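Putative nitrite reductase NADPH (Small subunit) oxidoreductase protein (Vibrio parahaemolyticus RIMD 2210633, PDB 3C0D) probably acts as the small, Rieske-like subunit of an NAD(P)H-dependent nitrite reductase in nitrate assimilation. Local coordinates at residues Asp47-Val60 with Val69-Lys81. Numbering follows the deposited sequence.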
loop_
_atom_site.group_PDB
_atom_site.type_symbol
_atom_site.label_atom_id
_atom_site.label_comp_id
_atom_site.label_asym_id
_atom_site.label_seq_id
_atom_site.Cartn_x
_atom_site.Cartn_y
_atom_site.Cartn_z
ATOM N N ASP A 47 -1.752 -10.690 -3.153
ATOM C CA ASP A 47 -0.420 -11.242 -2.913
ATOM C C ASP A 47 -0.027 -12.121 -4.101
ATOM O O ASP A 47 -0.580 -13.204 -4.294
ATOM C CB ASP A 47 -0.441 -12.098 -1.649
ATOM C CG ASP A 47 0.874 -12.809 -1.402
ATOM O OD1 ASP A 47 1.740 -12.801 -2.304
ATOM O OD2 ASP A 47 1.041 -13.385 -0.310
ATOM N N PRO A 48 0.953 -11.683 -4.897
ATOM C CA PRO A 48 1.417 -12.435 -6.075
ATOM C C PRO A 48 1.973 -13.816 -5.760
ATOM O O PRO A 48 2.044 -14.678 -6.622
ATOM C CB PRO A 48 2.476 -11.520 -6.668
ATOM C CG PRO A 48 3.068 -10.884 -5.430
ATOM C CD PRO A 48 1.849 -10.555 -4.597
ATOM N N ILE A 49 2.385 -14.008 -4.517
ATOM C CA ILE A 49 2.931 -15.279 -4.069
ATOM C C ILE A 49 2.032 -15.649 -2.901
ATOM O O ILE A 49 2.273 -15.220 -1.761
ATOM C CB ILE A 49 4.363 -15.129 -3.497
ATOM C CG1 ILE A 49 5.220 -14.245 -4.403
ATOM C CG2 ILE A 49 5.004 -16.496 -3.358
ATOM C CD1 ILE A 49 6.555 -13.921 -3.794
ATOM N N GLY A 50 1.000 -16.439 -3.154
ATOM C CA GLY A 50 0.107 -16.799 -2.063
ATOM C C GLY A 50 -1.269 -16.813 -2.669
ATOM O O GLY A 50 -2.159 -17.543 -2.230
ATOM N N LYS A 51 -1.424 -15.965 -3.679
ATOM C CA LYS A 51 -2.644 -15.879 -4.443
ATOM C C LYS A 51 -3.937 -15.591 -3.689
ATOM O O LYS A 51 -4.832 -16.438 -3.634
ATOM C CB LYS A 51 -2.783 -17.169 -5.247
ATOM C CG LYS A 51 -1.538 -17.495 -6.019
ATOM C CD LYS A 51 -1.218 -16.355 -6.952
ATOM C CE LYS A 51 -0.005 -16.661 -7.795
ATOM N NZ LYS A 51 0.335 -15.487 -8.639
ATOM N N ALA A 52 -4.045 -14.392 -3.127
ATOM C CA ALA A 52 -5.253 -14.003 -2.410
ATOM C C ALA A 52 -5.165 -12.550 -1.983
ATOM O O ALA A 52 -4.081 -12.066 -1.670
ATOM C CB ALA A 52 -5.465 -14.897 -1.195
ATOM N N TYR A 53 -6.299 -11.850 -2.006
ATOM C CA TYR A 53 -6.307 -10.463 -1.584
ATOM C C TYR A 53 -6.090 -10.578 -0.106
ATOM O O TYR A 53 -7.006 -10.968 0.619
ATOM C CB TYR A 53 -7.655 -9.793 -1.816
ATOM C CG TYR A 53 -8.120 -9.776 -3.240
ATOM C CD1 TYR A 53 -7.477 -8.998 -4.203
ATOM C CD2 TYR A 53 -9.202 -10.547 -3.632
ATOM C CE1 TYR A 53 -7.910 -8.989 -5.532
ATOM C CE2 TYR A 53 -9.639 -10.553 -4.949
ATOM C CZ TYR A 53 -9.001 -9.773 -5.890
ATOM O OH TYR A 53 -9.499 -9.749 -7.167
ATOM N N VAL A 54 -4.885 -10.238 0.346
ATOM C CA VAL A 54 -4.573 -10.347 1.757
ATOM C C VAL A 54 -3.490 -9.390 2.258
ATOM O O VAL A 54 -3.175 -9.389 3.457
ATOM C CB VAL A 54 -4.169 -11.806 2.082
ATOM C CG1 VAL A 54 -2.780 -12.109 1.562
ATOM C CG2 VAL A 54 -4.263 -12.043 3.572
HETATM N N MSE A 55 -2.940 -8.563 1.372
HETATM C CA MSE A 55 -1.884 -7.655 1.785
HETATM C C MSE A 55 -2.304 -6.658 2.842
HETATM O O MSE A 55 -1.474 -6.168 3.611
HETATM C CB MSE A 55 -1.295 -6.916 0.584
HETATM C CG MSE A 55 -0.561 -7.824 -0.416
HETATM SE SE MSE A 55 0.781 -9.086 0.323
HETATM C CE MSE A 55 2.074 -7.800 1.017
ATOM N N SER A 56 -3.590 -6.353 2.913
ATOM C CA SER A 56 -4.017 -5.393 3.917
ATOM C C SER A 56 -3.835 -5.992 5.307
ATOM O O SER A 56 -3.742 -5.283 6.295
ATOM C CB SER A 56 -5.478 -5.015 3.698
ATOM O OG SER A 56 -6.335 -5.767 4.526
ATOM N N ARG A 57 -3.745 -7.309 5.373
ATOM C CA ARG A 57 -3.613 -7.988 6.647
ATOM C C ARG A 57 -2.172 -8.280 7.051
ATOM O O ARG A 57 -1.931 -8.886 8.087
ATOM C CB ARG A 57 -4.418 -9.297 6.610
ATOM C CG ARG A 57 -5.933 -9.149 6.357
ATOM C CD ARG A 57 -6.602 -8.345 7.459
ATOM N NE ARG A 57 -6.160 -8.797 8.773
ATOM C CZ ARG A 57 -6.123 -8.025 9.856
ATOM N NH1 ARG A 57 -6.508 -6.755 9.775
ATOM N NH2 ARG A 57 -5.684 -8.519 11.012
ATOM N N GLY A 58 -1.207 -7.849 6.251
ATOM C CA GLY A 58 0.187 -8.123 6.587
ATOM C C GLY A 58 0.807 -7.200 7.630
ATOM O O GLY A 58 0.498 -6.007 7.685
ATOM N N ILE A 59 1.694 -7.750 8.454
ATOM C CA ILE A 59 2.358 -6.980 9.497
ATOM C C ILE A 59 3.404 -6.022 8.931
ATOM O O ILE A 59 4.288 -6.435 8.173
ATOM C CB ILE A 59 3.037 -7.917 10.521
ATOM C CG1 ILE A 59 1.963 -8.649 11.327
ATOM C CG2 ILE A 59 3.974 -7.123 11.438
ATOM C CD1 ILE A 59 2.520 -9.611 12.346
ATOM N N VAL A 60 3.286 -4.745 9.301
ATOM C CA VAL A 60 4.221 -3.715 8.861
ATOM C C VAL A 60 5.415 -3.674 9.818
ATOM O O VAL A 60 5.261 -3.857 11.025
ATOM C CB VAL A 60 3.560 -2.335 8.868
ATOM C CG1 VAL A 60 4.520 -1.299 8.320
ATOM C CG2 VAL A 60 2.278 -2.372 8.073
ATOM N N VAL A 69 5.835 -4.514 4.179
ATOM C CA VAL A 69 4.743 -5.303 4.731
ATOM C C VAL A 69 4.952 -6.790 4.408
ATOM O O VAL A 69 5.196 -7.171 3.259
ATOM C CB VAL A 69 3.382 -4.840 4.175
ATOM C CG1 VAL A 69 3.421 -4.804 2.669
ATOM C CG2 VAL A 69 2.294 -5.777 4.654
ATOM N N ALA A 70 4.865 -7.618 5.442
ATOM C CA ALA A 70 5.023 -9.060 5.301
ATOM C C ALA A 70 3.692 -9.734 4.914
ATOM O O ALA A 70 2.677 -9.578 5.607
ATOM C CB ALA A 70 5.545 -9.654 6.616
ATOM N N SER A 71 3.687 -10.473 3.809
ATOM C CA SER A 71 2.459 -11.144 3.418
ATOM C C SER A 71 2.063 -12.040 4.584
ATOM O O SER A 71 2.918 -12.690 5.191
ATOM C CB SER A 71 2.661 -11.988 2.161
ATOM O OG SER A 71 1.495 -12.753 1.906
ATOM N N PRO A 72 0.766 -12.069 4.927
ATOM C CA PRO A 72 0.295 -12.906 6.035
ATOM C C PRO A 72 0.225 -14.395 5.677
ATOM O O PRO A 72 -0.197 -15.211 6.498
ATOM C CB PRO A 72 -1.066 -12.315 6.349
ATOM C CG PRO A 72 -1.524 -11.847 5.020
ATOM C CD PRO A 72 -0.312 -11.204 4.426
ATOM N N LEU A 73 0.647 -14.748 4.462
ATOM C CA LEU A 73 0.629 -16.144 4.035
ATOM C C LEU A 73 2.020 -16.791 4.077
ATOM O O LEU A 73 2.390 -17.426 5.064
ATOM C CB LEU A 73 0.029 -16.256 2.623
ATOM C CG LEU A 73 -1.432 -15.801 2.439
ATOM C CD1 LEU A 73 -1.863 -16.016 1.000
ATOM C CD2 LEU A 73 -2.347 -16.569 3.375
ATOM N N TYR A 74 2.793 -16.634 3.009
ATOM C CA TYR A 74 4.137 -17.205 2.955
ATOM C C TYR A 74 5.231 -16.233 3.452
ATOM O O TYR A 74 6.412 -16.340 3.102
ATOM C CB TYR A 74 4.417 -17.687 1.531
ATOM C CG TYR A 74 3.476 -18.788 1.112
ATOM C CD1 TYR A 74 3.555 -20.052 1.695
ATOM C CD2 TYR A 74 2.475 -18.559 0.166
ATOM C CE1 TYR A 74 2.651 -21.075 1.351
ATOM C CE2 TYR A 74 1.565 -19.569 -0.194
ATOM C CZ TYR A 74 1.659 -20.826 0.407
ATOM O OH TYR A 74 0.761 -21.829 0.083
ATOM N N LYS A 75 4.796 -15.287 4.281
ATOM C CA LYS A 75 5.636 -14.279 4.929
ATOM C C LYS A 75 6.633 -13.425 4.138
ATOM O O LYS A 75 7.469 -12.761 4.759
ATOM C CB LYS A 75 6.398 -14.923 6.096
ATOM C CG LYS A 75 5.535 -15.623 7.120
ATOM C CD LYS A 75 4.591 -14.662 7.829
ATOM C CE LYS A 75 3.842 -15.362 8.971
ATOM N NZ LYS A 75 3.041 -16.541 8.508
ATOM N N GLN A 76 6.581 -13.415 2.807
ATOM C CA GLN A 76 7.533 -12.580 2.074
ATOM C C GLN A 76 7.363 -11.092 2.419
ATOM O O GLN A 76 6.264 -10.634 2.743
ATOM C CB GLN A 76 7.394 -12.776 0.565
ATOM C CG GLN A 76 7.914 -14.105 0.046
ATOM C CD GLN A 76 6.831 -15.159 -0.071
ATOM O OE1 GLN A 76 5.831 -14.956 -0.754
ATOM N NE2 GLN A 76 7.029 -16.295 0.588
ATOM N N HIS A 77 8.458 -10.340 2.352
ATOM C CA HIS A 77 8.430 -8.913 2.674
ATOM C C HIS A 77 8.367 -8.049 1.428
ATOM O O HIS A 77 9.151 -8.216 0.496
ATOM C CB HIS A 77 9.665 -8.538 3.489
ATOM C CG HIS A 77 9.661 -9.105 4.873
ATOM N ND1 HIS A 77 8.924 -8.556 5.899
ATOM C CD2 HIS A 77 10.265 -10.199 5.393
ATOM C CE1 HIS A 77 9.071 -9.288 6.990
ATOM N NE2 HIS A 77 9.879 -10.291 6.709
ATOM N N PHE A 78 7.434 -7.109 1.419
ATOM C CA PHE A 78 7.280 -6.213 0.280
ATOM C C PHE A 78 7.430 -4.748 0.674
ATOM O O PHE A 78 6.685 -4.266 1.521
ATOM C CB PHE A 78 5.900 -6.398 -0.334
ATOM C CG PHE A 78 5.691 -7.733 -0.981
ATOM C CD1 PHE A 78 6.016 -7.927 -2.319
ATOM C CD2 PHE A 78 5.100 -8.778 -0.274
ATOM C CE1 PHE A 78 5.745 -9.147 -2.955
ATOM C CE2 PHE A 78 4.825 -9.997 -0.897
ATOM C CZ PHE A 78 5.148 -10.178 -2.242
ATOM N N SER A 79 8.375 -4.044 0.052
ATOM C CA SER A 79 8.597 -2.621 0.320
ATOM C C SER A 79 7.384 -1.738 0.023
ATOM O O SER A 79 6.920 -1.709 -1.115
ATOM C CB SER A 79 9.737 -2.098 -0.534
ATOM O OG SER A 79 9.596 -0.694 -0.688
ATOM N N LEU A 80 6.903 -0.988 1.014
ATOM C CA LEU A 80 5.747 -0.103 0.810
ATOM C C LEU A 80 6.004 1.025 -0.192
ATOM O O LEU A 80 5.064 1.545 -0.810
ATOM C CB LEU A 80 5.286 0.518 2.140
ATOM C CG LEU A 80 4.718 -0.419 3.212
ATOM C CD1 LEU A 80 4.230 0.404 4.389
ATOM C CD2 LEU A 80 3.578 -1.252 2.638
ATOM N N LYS A 81 7.265 1.410 -0.355
ATOM C CA LYS A 81 7.578 2.483 -1.284
ATOM C C LYS A 81 7.655 2.032 -2.738
ATOM O O LYS A 81 6.947 2.561 -3.599
ATOM C CB LYS A 81 8.890 3.170 -0.904
ATOM C CG LYS A 81 9.234 4.298 -1.866
ATOM C CD LYS A 81 8.043 5.261 -2.000
ATOM C CE LYS A 81 8.124 6.128 -3.259
ATOM N NZ LYS A 81 6.878 6.935 -3.467
#
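The ring of Phe78 meets Met55, a selenomethionine, obliquely in a Met-aromatic contact, with Met55 SE 5.0 Å from the Phe78 ring centroid and 44° off the normal, while Pro48 and Ile49 approach the far end of the ring around CZ and the backbone O of Val69 lies at the edge, in plane. Tyr74 offers an edge: Gly50 CA and the backbone O of Ile49 lie in its ring plane, with Gly50 CA 3.6 Å from Tyr74 CE2. Two bends, at chi2 and chi3, fold the Met55 chain so that its CE lies 3.4 Å from Phe78 CD2 and also touches Val69 CG1. Beside this apolar patch, the Ser71 hydroxyl points at Asp47 OD2; the modelled 2.3 Å from Ser71 OG to Asp47 OD2 is too short to be taken literally, so the exact spacing is doubtful. With CG anti to the backbone N (chi1 175°), Asp47 also closes an Asx turn, OD1 taking the amide of Ile49 from 38° out of the carboxylate plane. Leu73 CD1 packs against Gly50. Further along, the amide of Ala70 bonds to the backbone O of Ile59 (N to O, 3.0 Å) in the antiparallel hairpin 59-62/67-70, within the Rieske-like domain. On the next pair, Val60 and Val69 extend to Phe33 of strand 28-35. The chemistry thus sets an apolar cluster of Met55, Val69, Pro48, Ile49 and Phe78 beside one buried carboxylate, approached by the Ser71 hydroxyl and bonded by the Ile49 amide, which links the turn after strand 39-47 to the loop following strand 67-70.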